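Local coordinates for protein phosphoribosylaminoimidazole-succinocarboxamide synthase (Saccharomyces cerevisiae, PDB 1OBD) that catalyses the ATP-dependent joining of L-aspartate to the carboxylate of CAIR, forming SAICAR in de novo purine biosynthesis, at residues K19-Y24 with F33-R38; K53-T58 with E103-L108; I120-I125 with I213-F218. All blocks are in the same frame, centred on the assembly; numbering follows the deposited sequence. Where two conformers were deposited one is given.

Contact 1. Residues K19-Y24 with F33-R38; sequences KVRDIY and FVATDR. With ATP (adenosine-5'-triphosphate), chain B.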
loop_
_atom_site.group_PDB
_atom_site.type_symbol
_atom_site.label_atom_id
_atom_site.label_comp_id
_atom_site.label_asym_id
_atom_site.label_seq_id
_atom_site.Cartn_x
_atom_site.Cartn_y
_atom_site.Cartn_z
ATOM N N LYS A 19 -1.537 5.509 -9.677
ATOM C CA LYS A 19 -2.463 4.519 -10.223
ATOM C C LYS A 19 -3.829 4.706 -9.577
ATOM O O LYS A 19 -4.869 4.537 -10.206
ATOM C CB LYS A 19 -1.974 3.083 -9.943
ATOM C CG LYS A 19 -0.663 2.652 -10.602
ATOM C CD LYS A 19 -0.782 2.588 -12.121
ATOM C CE LYS A 19 -0.257 3.869 -12.792
ATOM N NZ LYS A 19 1.204 3.842 -13.151
ATOM N N VAL A 20 -3.821 5.061 -8.319
ATOM C CA VAL A 20 -5.024 5.016 -7.525
ATOM C C VAL A 20 -5.272 6.287 -6.747
ATOM O O VAL A 20 -6.400 6.635 -6.464
ATOM C CB VAL A 20 -4.981 3.826 -6.538
ATOM C CG1 VAL A 20 -6.084 3.878 -5.505
ATOM C CG2 VAL A 20 -4.936 2.511 -7.267
ATOM N N ARG A 21 -4.256 7.038 -6.411
ATOM C CA ARG A 21 -4.414 8.222 -5.573
ATOM C C ARG A 21 -4.144 9.524 -6.331
ATOM O O ARG A 21 -3.289 9.576 -7.207
ATOM C CB ARG A 21 -3.484 8.081 -4.393
ATOM C CG ARG A 21 -3.874 6.860 -3.506
ATOM C CD ARG A 21 -3.196 6.795 -2.137
ATOM N NE ARG A 21 -1.746 6.829 -2.217
ATOM C CZ ARG A 21 -0.958 6.803 -1.141
ATOM N NH1 ARG A 21 -1.454 6.749 0.088
ATOM N NH2 ARG A 21 0.334 6.851 -1.304
ATOM N N ASP A 22 -4.911 10.546 -5.978
ATOM C CA ASP A 22 -4.732 11.924 -6.446
ATOM C C ASP A 22 -4.181 12.710 -5.268
ATOM O O ASP A 22 -4.779 12.673 -4.212
ATOM C CB ASP A 22 -6.095 12.489 -6.948
ATOM C CG ASP A 22 -6.790 11.604 -8.024
ATOM O OD1 ASP A 22 -7.948 11.910 -8.370
ATOM O OD2 ASP A 22 -6.256 10.624 -8.586
ATOM N N ILE A 23 -3.079 13.405 -5.460
ATOM C CA ILE A 23 -2.387 14.143 -4.414
ATOM C C ILE A 23 -2.455 15.637 -4.715
ATOM O O ILE A 23 -2.024 16.070 -5.783
ATOM C CB ILE A 23 -0.912 13.748 -4.334
ATOM C CG1 ILE A 23 -0.744 12.248 -4.209
ATOM C CG2 ILE A 23 -0.249 14.479 -3.200
ATOM C CD1 ILE A 23 0.637 11.860 -3.830
ATOM N N TYR A 24 -3.000 16.393 -3.791
ATOM C CA TYR A 24 -3.116 17.841 -3.894
ATOM C C TYR A 24 -2.253 18.569 -2.849
ATOM O O TYR A 24 -2.008 18.047 -1.759
ATOM C CB TYR A 24 -4.569 18.306 -3.724
ATOM C CG TYR A 24 -5.474 17.825 -4.821
ATOM C CD1 TYR A 24 -5.668 18.591 -5.938
ATOM C CD2 TYR A 24 -6.102 16.595 -4.756
ATOM C CE1 TYR A 24 -6.454 18.169 -6.958
ATOM C CE2 TYR A 24 -6.906 16.172 -5.788
ATOM C CZ TYR A 24 -7.086 16.954 -6.894
ATOM O OH TYR A 24 -7.882 16.515 -7.941
ATOM N N PHE A 33 -4.118 13.555 0.356
ATOM C CA PHE A 33 -4.042 12.277 -0.361
ATOM C C PHE A 33 -5.440 11.741 -0.556
ATOM O O PHE A 33 -6.070 11.369 0.431
ATOM C CB PHE A 33 -3.255 11.234 0.436
ATOM C CG PHE A 33 -1.747 11.356 0.387
ATOM C CD1 PHE A 33 -0.979 10.266 0.679
ATOM C CD2 PHE A 33 -1.092 12.519 0.113
ATOM C CE1 PHE A 33 0.406 10.325 0.660
ATOM C CE2 PHE A 33 0.291 12.581 0.074
ATOM C CZ PHE A 33 1.034 11.480 0.324
ATOM N N VAL A 34 -5.912 11.693 -1.795
ATOM C CA VAL A 34 -7.254 11.249 -2.092
ATOM C C VAL A 34 -7.165 9.890 -2.786
ATOM O O VAL A 34 -6.675 9.765 -3.890
ATOM C CB VAL A 34 -8.032 12.258 -2.942
ATOM C CG1 VAL A 34 -9.485 11.808 -3.062
ATOM C CG2 VAL A 34 -7.925 13.684 -2.444
ATOM N N ALA A 35 -7.613 8.855 -2.079
ATOM C CA ALA A 35 -7.639 7.507 -2.628
ATOM C C ALA A 35 -8.890 7.354 -3.499
ATOM O O ALA A 35 -9.995 7.426 -2.985
ATOM C CB ALA A 35 -7.661 6.478 -1.511
ATOM N N THR A 36 -8.704 7.134 -4.785
ATOM C CA THR A 36 -9.838 6.914 -5.667
ATOM C C THR A 36 -10.208 5.428 -5.640
ATOM O O THR A 36 -9.586 4.599 -4.973
ATOM C CB THR A 36 -9.556 7.359 -7.072
ATOM O OG1 THR A 36 -8.691 6.432 -7.724
ATOM C CG2 THR A 36 -8.974 8.761 -7.083
ATOM N N ASP A 37 -11.229 5.097 -6.418
ATOM C CA ASP A 37 -11.712 3.725 -6.576
ATOM C C ASP A 37 -11.119 3.003 -7.779
ATOM O O ASP A 37 -11.579 1.907 -8.115
ATOM C CB ASP A 37 -13.240 3.735 -6.645
ATOM C CG ASP A 37 -13.893 4.183 -5.374
ATOM O OD1 ASP A 37 -15.078 4.608 -5.452
ATOM O OD2 ASP A 37 -13.287 4.131 -4.297
ATOM N N ARG A 38 -10.097 3.581 -8.391
ATOM C CA ARG A 38 -9.391 2.892 -9.446
ATOM C C ARG A 38 -8.688 1.644 -8.924
ATOM O O ARG A 38 -8.361 1.546 -7.749
ATOM C CB ARG A 38 -8.391 3.840 -10.089
ATOM C CG ARG A 38 -8.999 5.088 -10.697
ATOM C CD ARG A 38 -7.983 5.943 -11.386
ATOM N NE ARG A 38 -6.817 6.432 -10.605
ATOM C CZ ARG A 38 -6.657 7.622 -10.084
ATOM N NH1 ARG A 38 -7.589 8.536 -10.128
ATOM N NH2 ARG A 38 -5.476 7.912 -9.498
HETATM P PG ATP B . 1.710 4.462 -7.381
HETATM O O1G ATP B . 0.242 4.315 -7.603
HETATM O O2G ATP B . 2.083 4.365 -5.888
HETATM O O3G ATP B . 2.432 3.374 -8.187
HETATM P PB ATP B . 2.648 7.107 -7.137
HETATM O O1B ATP B . 3.024 8.186 -8.076
HETATM O O2B ATP B . 3.724 6.743 -6.124
HETATM O O3B ATP B . 2.190 5.875 -8.007
HETATM P PA ATP B . 0.990 7.673 -4.859
HETATM O O1A ATP B . -0.469 7.556 -4.700
HETATM O O2A ATP B . 1.753 6.604 -4.092
HETATM O O3A ATP B . 1.296 7.542 -6.409
HETATM O "O5'" ATP B . 1.458 9.149 -4.501
HETATM C "C5'" ATP B . 2.147 9.386 -3.300
HETATM C "C4'" ATP B . 3.319 10.305 -3.591
HETATM O "O4'" ATP B . 3.615 11.037 -2.430
HETATM C "C3'" ATP B . 4.542 9.492 -3.898
HETATM O "O3'" ATP B . 5.357 10.297 -4.747
HETATM C "C2'" ATP B . 5.137 9.261 -2.507
HETATM O "O2'" ATP B . 6.496 8.953 -2.420
HETATM C "C1'" ATP B . 4.878 10.625 -1.904
HETATM N N9 ATP B . 4.640 10.773 -0.451
HETATM C C8 ATP B . 4.069 9.804 0.328
HETATM N N7 ATP B . 3.940 10.311 1.538
HETATM C C5 ATP B . 4.438 11.580 1.607
HETATM C C6 ATP B . 4.590 12.573 2.581
HETATM N N6 ATP B . 4.050 12.569 3.788
HETATM N N1 ATP B . 5.176 13.763 2.230
HETATM C C2 ATP B . 5.580 14.005 0.953
HETATM N N3 ATP B . 5.447 13.053 -0.015
HETATM C C4 ATP B . 4.884 11.867 0.315
#
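Phe33 lays its CD1 over one face of the Arg21 guanidinium, 3.6 Å from Arg21 NH1. Ring and guanidinium planes stand 73° apart, so this is not a flat stack. Ile23 lies alongside the same ring, its CG2 3.8 Å from Phe33 CE2. Ala35 shares this face of the antiparallel hairpin. ATP lies against it: Arg21 NE bonds O1A of the nucleotide at 2.9 Å, and Arg21 NH2 bonds O2A. In the loop before the strand, Lys19 N bonds ATP O1G. Arg21 NH2 also forms a salt bridge with Asp233. The adenine N7 and C8 approach the edge of the Phe33 ring.

On the other face Arg38 grips Asp22 end-on, NH1 and NH2 both bonding OD2. Arg38 NH1, 2.9 Å from Asp22 OD2, meets the syn lone pair of that oxygen. Carboxylate and guanidinium are nearly coplanar, 18° apart. Arg38 NE gives a straight bond of 2.7 Å to Lys19 O, from above the carbonyl plane. In this conformer of Asp22, these bonds probably hold the guanidinium's rotation; Arg38 NH1 also bonds Thr4 O. Asp22 OD1 is held by Thr6. Thr36 OG1, set between its own N and carbonyl carbon (chi1 75°), bonds Val20 O at 2.6 Å. Thr36 N reaches that oxygen from the opposite face of its plane. OG1 also accepts from Arg38 N, an ST turn.

The hairpin lies between strands 14-17 and 106-110. Helix 53-67 touches Val20 and Ala35.

Contact 2. Residues K53-T58 with E103-L108; sequences KGILLT and EDRSLL. With AMP (adenosine monophosphate), chain G.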
loop_
_atom_site.group_PDB
_atom_site.type_symbol
_atom_site.label_atom_id
_atom_site.label_comp_id
_atom_site.label_asym_id
_atom_site.label_seq_id
_atom_site.Cartn_x
_atom_site.Cartn_y
_atom_site.Cartn_z
ATOM N N LYS A 53 -13.654 1.343 -2.924
ATOM C CA LYS A 53 -12.345 0.769 -2.659
ATOM C C LYS A 53 -11.447 1.813 -1.959
ATOM O O LYS A 53 -10.748 1.488 -1.017
ATOM C CB LYS A 53 -11.702 0.304 -3.976
ATOM C CG LYS A 53 -10.221 -0.091 -3.882
ATOM C CD LYS A 53 -9.650 -0.548 -5.207
ATOM C CE LYS A 53 -8.179 -0.809 -5.177
ATOM N NZ LYS A 53 -7.464 0.514 -5.318
ATOM N N GLY A 54 -11.448 3.047 -2.437
ATOM C CA GLY A 54 -10.563 4.037 -1.855
ATOM C C GLY A 54 -10.947 4.431 -0.445
ATOM O O GLY A 54 -10.081 4.809 0.371
ATOM N N ILE A 55 -12.230 4.400 -0.131
ATOM C CA ILE A 55 -12.655 4.625 1.246
ATOM C C ILE A 55 -12.153 3.487 2.116
ATOM O O ILE A 55 -11.589 3.688 3.184
ATOM C CB ILE A 55 -14.188 4.791 1.342
ATOM C CG1 ILE A 55 -14.607 6.076 0.624
ATOM C CG2 ILE A 55 -14.634 4.755 2.818
ATOM C CD1 ILE A 55 -16.091 6.254 0.450
ATOM N N LEU A 56 -12.381 2.262 1.687
ATOM C CA LEU A 56 -11.971 1.106 2.475
ATOM C C LEU A 56 -10.483 1.096 2.689
ATOM O O LEU A 56 -10.013 0.788 3.794
ATOM C CB LEU A 56 -12.448 -0.167 1.778
ATOM C CG LEU A 56 -13.976 -0.283 1.749
ATOM C CD1 LEU A 56 -14.471 -1.232 0.675
ATOM C CD2 LEU A 56 -14.507 -0.811 3.089
ATOM N N LEU A 57 -9.708 1.398 1.663
ATOM C CA LEU A 57 -8.279 1.373 1.810
ATOM C C LEU A 57 -7.764 2.538 2.656
ATOM O O LEU A 57 -6.789 2.386 3.403
ATOM C CB LEU A 57 -7.555 1.343 0.484
ATOM C CG LEU A 57 -7.358 -0.018 -0.126
ATOM C CD1 LEU A 57 -8.450 -0.960 -0.086
ATOM C CD2 LEU A 57 -6.649 -0.014 -1.452
ATOM N N THR A 58 -8.401 3.688 2.555
ATOM C CA THR A 58 -8.033 4.801 3.428
ATOM C C THR A 58 -8.277 4.418 4.875
ATOM O O THR A 58 -7.404 4.600 5.731
ATOM C CB THR A 58 -8.870 6.047 3.069
ATOM O OG1 THR A 58 -8.456 6.510 1.796
ATOM C CG2 THR A 58 -8.555 7.189 4.012
ATOM N N GLU A 103 -14.822 13.017 0.847
ATOM C CA GLU A 103 -15.178 12.504 2.167
ATOM C C GLU A 103 -14.850 11.029 2.287
ATOM O O GLU A 103 -15.123 10.231 1.398
ATOM C CB GLU A 103 -16.658 12.778 2.467
ATOM C CG GLU A 103 -17.069 12.405 3.858
ATOM C CD GLU A 103 -18.421 12.957 4.217
ATOM O OE1 GLU A 103 -19.180 13.338 3.303
ATOM O OE2 GLU A 103 -18.677 12.984 5.454
ATOM N N ASP A 104 -14.218 10.691 3.409
ATOM C CA ASP A 104 -13.887 9.321 3.830
ATOM C C ASP A 104 -12.776 8.653 3.050
ATOM O O ASP A 104 -12.356 7.559 3.406
ATOM C CB ASP A 104 -15.129 8.427 3.889
ATOM C CG ASP A 104 -16.055 8.852 4.975
ATOM O OD1 ASP A 104 -17.268 8.754 4.773
ATOM O OD2 ASP A 104 -15.613 9.287 6.048
ATOM N N ARG A 105 -12.275 9.309 2.008
ATOM C CA ARG A 105 -11.204 8.769 1.174
ATOM C C ARG A 105 -9.989 9.671 1.110
ATOM O O ARG A 105 -9.095 9.474 0.305
ATOM C CB ARG A 105 -11.686 8.457 -0.234
ATOM C CG ARG A 105 -12.274 9.664 -0.957
ATOM C CD ARG A 105 -12.665 9.399 -2.339
ATOM N NE ARG A 105 -13.831 8.532 -2.481
ATOM C CZ ARG A 105 -13.832 7.309 -2.986
ATOM N NH1 ARG A 105 -12.719 6.719 -3.363
ATOM N NH2 ARG A 105 -14.973 6.632 -3.098
ATOM N N SER A 106 -9.916 10.641 2.025
ATOM C CA SER A 106 -8.842 11.636 1.992
ATOM C C SER A 106 -8.115 11.736 3.301
ATOM O O SER A 106 -8.731 11.734 4.367
ATOM C CB SER A 106 -9.440 13.001 1.643
ATOM O OG SER A 106 -10.086 13.001 0.403
ATOM N N LEU A 107 -6.820 11.864 3.198
ATOM C CA LEU A 107 -5.969 12.036 4.349
ATOM C C LEU A 107 -5.168 13.319 4.216
ATOM O O LEU A 107 -4.532 13.577 3.195
ATOM C CB LEU A 107 -5.032 10.870 4.504
ATOM C CG LEU A 107 -5.722 9.549 4.883
ATOM C CD1 LEU A 107 -4.688 8.442 4.909
ATOM C CD2 LEU A 107 -6.491 9.613 6.166
ATOM N N LEU A 108 -5.193 14.117 5.266
ATOM C CA LEU A 108 -4.413 15.322 5.401
ATOM C C LEU A 108 -3.070 14.952 6.001
ATOM O O LEU A 108 -3.018 14.378 7.099
ATOM C CB LEU A 108 -5.144 16.347 6.263
ATOM C CG LEU A 108 -4.597 17.752 6.230
ATOM C CD1 LEU A 108 -4.887 18.379 4.866
ATOM C CD2 LEU A 108 -5.211 18.594 7.352
HETATM P P AMP G . -8.870 11.263 15.337
HETATM O O1P AMP G . -9.476 11.233 16.753
HETATM O O2P AMP G . -7.591 10.520 15.341
HETATM O O3P AMP G . -8.625 12.727 14.906
HETATM O "O5'" AMP G . -9.894 10.601 14.280
HETATM C "C5'" AMP G . -11.223 11.065 14.171
HETATM C "C4'" AMP G . -11.720 10.984 12.730
HETATM O "O4'" AMP G . -10.968 11.853 11.897
HETATM C "C3'" AMP G . -11.598 9.581 12.154
HETATM O "O3'" AMP G . -12.838 9.148 11.642
HETATM C "C2'" AMP G . -10.548 9.688 11.060
HETATM O "O2'" AMP G . -10.936 9.001 9.891
HETATM C "C1'" AMP G . -10.409 11.179 10.784
HETATM N N9 AMP G . -9.016 11.659 10.623
HETATM C C8 AMP G . -8.058 11.693 11.597
HETATM N N7 AMP G . -6.906 12.196 11.083
HETATM C C5 AMP G . -7.129 12.485 9.786
HETATM C C6 AMP G . -6.277 13.014 8.833
HETATM N N6 AMP G . -5.026 13.331 9.148
HETATM N N1 AMP G . -6.799 13.227 7.562
HETATM C C2 AMP G . -8.100 12.877 7.248
HETATM N N3 AMP G . -8.947 12.345 8.206
HETATM C C4 AMP G . -8.447 12.150 9.465
#
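The Arg105 guanidinium has Ile55 CG1 over one face, 3.7 Å above its plane and offset toward the rim. Gly54 approaches the same group obliquely, its CA 3.8 Å from Arg105 NH1. Arg105 NH1 bonds Ala35 O on strand 30-35 and forms a salt bridge with Asp37 just after it. The Arg105 side chain starts with CG between the backbone N and the carbonyl carbon (chi1 58°) and bends again at chi3, which turns a face of the guanidinium to Ile55 CG1. Ile55 CD1 meets Arg105 NH2 at 3.7 Å.

The other branch of Ile55, CG2, packs on Asp104, 3.9 Å from Asp104 CB. One turn further along the helix, Thr58 points at the second segment. Its methyl CG2 meets Leu107 CG at 3.8 Å, the two side chains tip to tip. Its hydroxyl turns back into the helix and bonds Gly54 O at 2.8 Å, an oxygen that also accepts from Thr58 N. Thr58 OG1 lies near Arg105 O without bonding it. A side chain on Gly54 would probably run into Arg105 NH1, so the close approach seems to need a glycine.

Beyond Leu107 the strand reaches the bound AMP. Leu108 N bonds the adenine N1 at 2.9 Å, nearly straight at 173°, and Leu107 CD2 also touches the adenine at C2.

No hydrogen bond joins the two segments. The start of the helix packs on the turn leading into the strand, and Thr58 on Leu107 of the strand itself. The arginine's charge is probably balanced by Asp37, which also accepts from Gly54 N.

Contact 3. Residues I120-I125 with I213-F218; sequences IVRGYI and IADTKF. With SO4 (sulfate ion), chain C.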
loop_
_atom_site.group_PDB
_atom_site.type_symbol
_atom_site.label_atom_id
_atom_site.label_comp_id
_atom_site.label_asym_id
_atom_site.label_seq_id
_atom_site.Cartn_x
_atom_site.Cartn_y
_atom_site.Cartn_z
ATOM N N ILE A 120 10.671 -2.510 0.905
ATOM C CA ILE A 120 9.902 -3.747 0.866
ATOM C C ILE A 120 10.443 -4.664 1.970
ATOM O O ILE A 120 11.664 -4.818 2.128
ATOM C CB ILE A 120 10.017 -4.435 -0.495
ATOM C CG1 ILE A 120 9.433 -3.587 -1.603
ATOM C CG2 ILE A 120 9.353 -5.792 -0.462
ATOM C CD1 ILE A 120 9.846 -4.125 -2.965
ATOM N N VAL A 121 9.539 -5.265 2.711
ATOM C CA VAL A 121 9.847 -6.330 3.630
ATOM C C VAL A 121 9.088 -7.554 3.149
ATOM O O VAL A 121 7.875 -7.493 2.871
ATOM C CB VAL A 121 9.444 -5.985 5.073
ATOM C CG1 VAL A 121 9.746 -7.153 5.988
ATOM C CG2 VAL A 121 10.166 -4.728 5.498
ATOM N N ARG A 122 9.796 -8.669 3.069
ATOM C CA ARG A 122 9.211 -9.912 2.646
ATOM C C ARG A 122 9.187 -10.881 3.810
ATOM O O ARG A 122 10.218 -11.219 4.369
ATOM C CB ARG A 122 9.988 -10.530 1.497
ATOM C CG ARG A 122 10.142 -9.632 0.310
ATOM C CD ARG A 122 10.912 -10.312 -0.796
ATOM N NE ARG A 122 11.187 -9.385 -1.871
ATOM C CZ ARG A 122 10.366 -9.141 -2.869
ATOM N NH1 ARG A 122 9.217 -9.817 -2.987
ATOM N NH2 ARG A 122 10.718 -8.245 -3.763
ATOM N N GLY A 123 8.010 -11.375 4.155
ATOM C CA GLY A 123 7.896 -12.467 5.104
ATOM C C GLY A 123 7.917 -13.852 4.479
ATOM O O GLY A 123 8.227 -14.845 5.172
ATOM N N TYR A 124 7.525 -13.941 3.214
ATOM C CA TYR A 124 7.321 -15.189 2.478
ATOM C C TYR A 124 7.943 -15.014 1.133
ATOM O O TYR A 124 7.974 -13.902 0.575
ATOM C CB TYR A 124 5.831 -15.463 2.299
ATOM C CG TYR A 124 5.052 -15.655 3.591
ATOM C CD1 TYR A 124 4.748 -14.595 4.435
ATOM C CD2 TYR A 124 4.607 -16.911 3.971
ATOM C CE1 TYR A 124 4.037 -14.775 5.600
ATOM C CE2 TYR A 124 3.898 -17.098 5.122
ATOM C CZ TYR A 124 3.614 -16.035 5.942
ATOM O OH TYR A 124 2.893 -16.204 7.104
ATOM N N ILE A 125 8.462 -16.097 0.583
ATOM C CA ILE A 125 9.143 -16.063 -0.679
ATOM C C ILE A 125 8.158 -16.282 -1.818
ATOM O O ILE A 125 7.547 -17.349 -1.939
ATOM C CB ILE A 125 10.360 -17.029 -0.702
ATOM C CG1 ILE A 125 11.238 -16.715 -1.902
ATOM C CG2 ILE A 125 9.948 -18.541 -0.652
ATOM C CD1 ILE A 125 12.624 -17.354 -1.903
ATOM N N ILE A 213 -0.176 -11.550 4.995
ATOM C CA ILE A 213 0.458 -10.433 4.279
ATOM C C ILE A 213 1.869 -10.901 3.936
ATOM O O ILE A 213 2.755 -10.920 4.808
ATOM C CB ILE A 213 0.456 -9.148 5.110
ATOM C CG1 ILE A 213 -0.969 -8.804 5.501
ATOM C CG2 ILE A 213 1.065 -8.013 4.301
ATOM C CD1 ILE A 213 -1.131 -7.568 6.478
ATOM N N ALA A 214 2.049 -11.338 2.687
ATOM C CA ALA A 214 3.284 -12.006 2.286
ATOM C C ALA A 214 4.466 -11.058 2.249
ATOM O O ALA A 214 5.600 -11.467 2.511
ATOM C CB ALA A 214 3.096 -12.684 0.968
ATOM N N ASP A 215 4.191 -9.804 1.914
ATOM C CA ASP A 215 5.198 -8.789 1.804
ATOM C C ASP A 215 4.478 -7.459 1.789
ATOM O O ASP A 215 3.267 -7.409 1.587
ATOM C CB ASP A 215 6.101 -8.979 0.583
ATOM C CG ASP A 215 5.351 -9.099 -0.679
ATOM O OD1 ASP A 215 5.471 -10.160 -1.351
ATOM O OD2 ASP A 215 4.642 -8.170 -1.068
ATOM N N THR A 216 5.213 -6.395 2.014
ATOM C CA THR A 216 4.663 -5.068 1.976
ATOM C C THR A 216 5.732 -4.070 1.559
ATOM O O THR A 216 6.922 -4.296 1.773
ATOM C CB THR A 216 4.051 -4.706 3.317
ATOM O OG1 THR A 216 3.136 -3.617 3.143
ATOM C CG2 THR A 216 5.061 -4.210 4.355
ATOM N N LYS A 217 5.298 -2.949 0.995
ATOM C CA LYS A 217 6.137 -1.842 0.602
ATOM C C LYS A 217 5.809 -0.643 1.454
ATOM O O LYS A 217 4.705 -0.098 1.383
ATOM C CB LYS A 217 5.929 -1.515 -0.867
ATOM C CG LYS A 217 6.843 -0.460 -1.382
ATOM C CD LYS A 217 6.717 -0.293 -2.926
ATOM C CE LYS A 217 5.320 0.075 -3.377
ATOM N NZ LYS A 217 4.996 1.472 -2.945
ATOM N N PHE A 218 6.793 -0.225 2.222
ATOM C CA PHE A 218 6.702 1.000 2.987
ATOM C C PHE A 218 7.499 2.110 2.336
ATOM O O PHE A 218 8.504 1.862 1.645
ATOM C CB PHE A 218 7.331 0.835 4.375
ATOM C CG PHE A 218 6.644 -0.154 5.316
ATOM C CD1 PHE A 218 5.345 0.025 5.743
ATOM C CD2 PHE A 218 7.331 -1.245 5.820
ATOM C CE1 PHE A 218 4.761 -0.894 6.633
ATOM C CE2 PHE A 218 6.740 -2.134 6.713
ATOM C CZ PHE A 218 5.486 -1.959 7.123
HETATM S S SO4 C . 7.396 -8.464 -5.970
HETATM O O1 SO4 C . 7.912 -8.647 -7.306
HETATM O O2 SO4 C . 7.465 -9.755 -5.297
HETATM O O3 SO4 C . 8.163 -7.531 -5.145
HETATM O O4 SO4 C . 6.011 -8.009 -5.970
HETATM O O HOH W 1 7.843 -11.599 -1.104
#
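Arg122 leaves its strand beside Asp215, and the two side chains run side by side. Arg122 CB leads to CG, which lies 4.1 Å from Asp215 CB. From CG to NE the chain is extended (chi2 -180°, chi3 -173°), and this carries the guanidinium out to the sulfate. NE makes a weak bond to Thr160. NH1 bonds sulfate O2 at 2.9 Å and NH2 bonds O3 at 3.0 Å, with the sulfate at the guanidinium edge. His140 also bonds NH2. Arg122 NH1 and Asp215 OD1 stay 4.1 Å apart, too far for a direct salt bridge. A water spans them: it accepts from Arg122 NH1 and donates to Asp215 OD1 at 2.8 Å and to Tyr124 O. Asp215 OD1 also forms a salt bridge with Arg242, which itself bonds the sulfate.

The strands are antiparallel. Val121 and Thr216 form the hydrogen-bonded pair, with Val121 N to Thr216 O at 2.9 Å. At the corner after Arg122, Ala214 O accepts from both Gly123 N and Tyr124 N. Tyr124 CB packs on Ala214 CB at 4.1 Å. Ile120 CG1 meets the aliphatic part of Lys217.

A leucine in place of Arg122 would probably leave the sulfate without two of its strong bonds and the bridging water without its donor. The sulfate probably comes from the crystallisation liquor. Two arginines round it, with Ser128, make a site suited to an anion. Asp215 probably offsets part of their charge.

How the contacts relate
From the N terminus, contact 1 closes first. It is a short hairpin loop, 19-24 back to 33-38. Contact 2 follows once that loop is shut, joining the start of helix 53-67 to 103-108 at the edge of the same antiparallel sheet. The chain then passes from strand 106-110 to strand 113-122, where contact 3 opens. Its longer loop closes on strand 211-223 in the mixed sheet. The three are in series; none nests or crosses. Contacts 1 and 2 touch where Ala35 packs on Thr58 and through a probable hydrogen bond from Lys53 NZ to Arg38 O. Contact 3 lies about 23 Å from both, centre to centre, on the opposite side of the chain's centre.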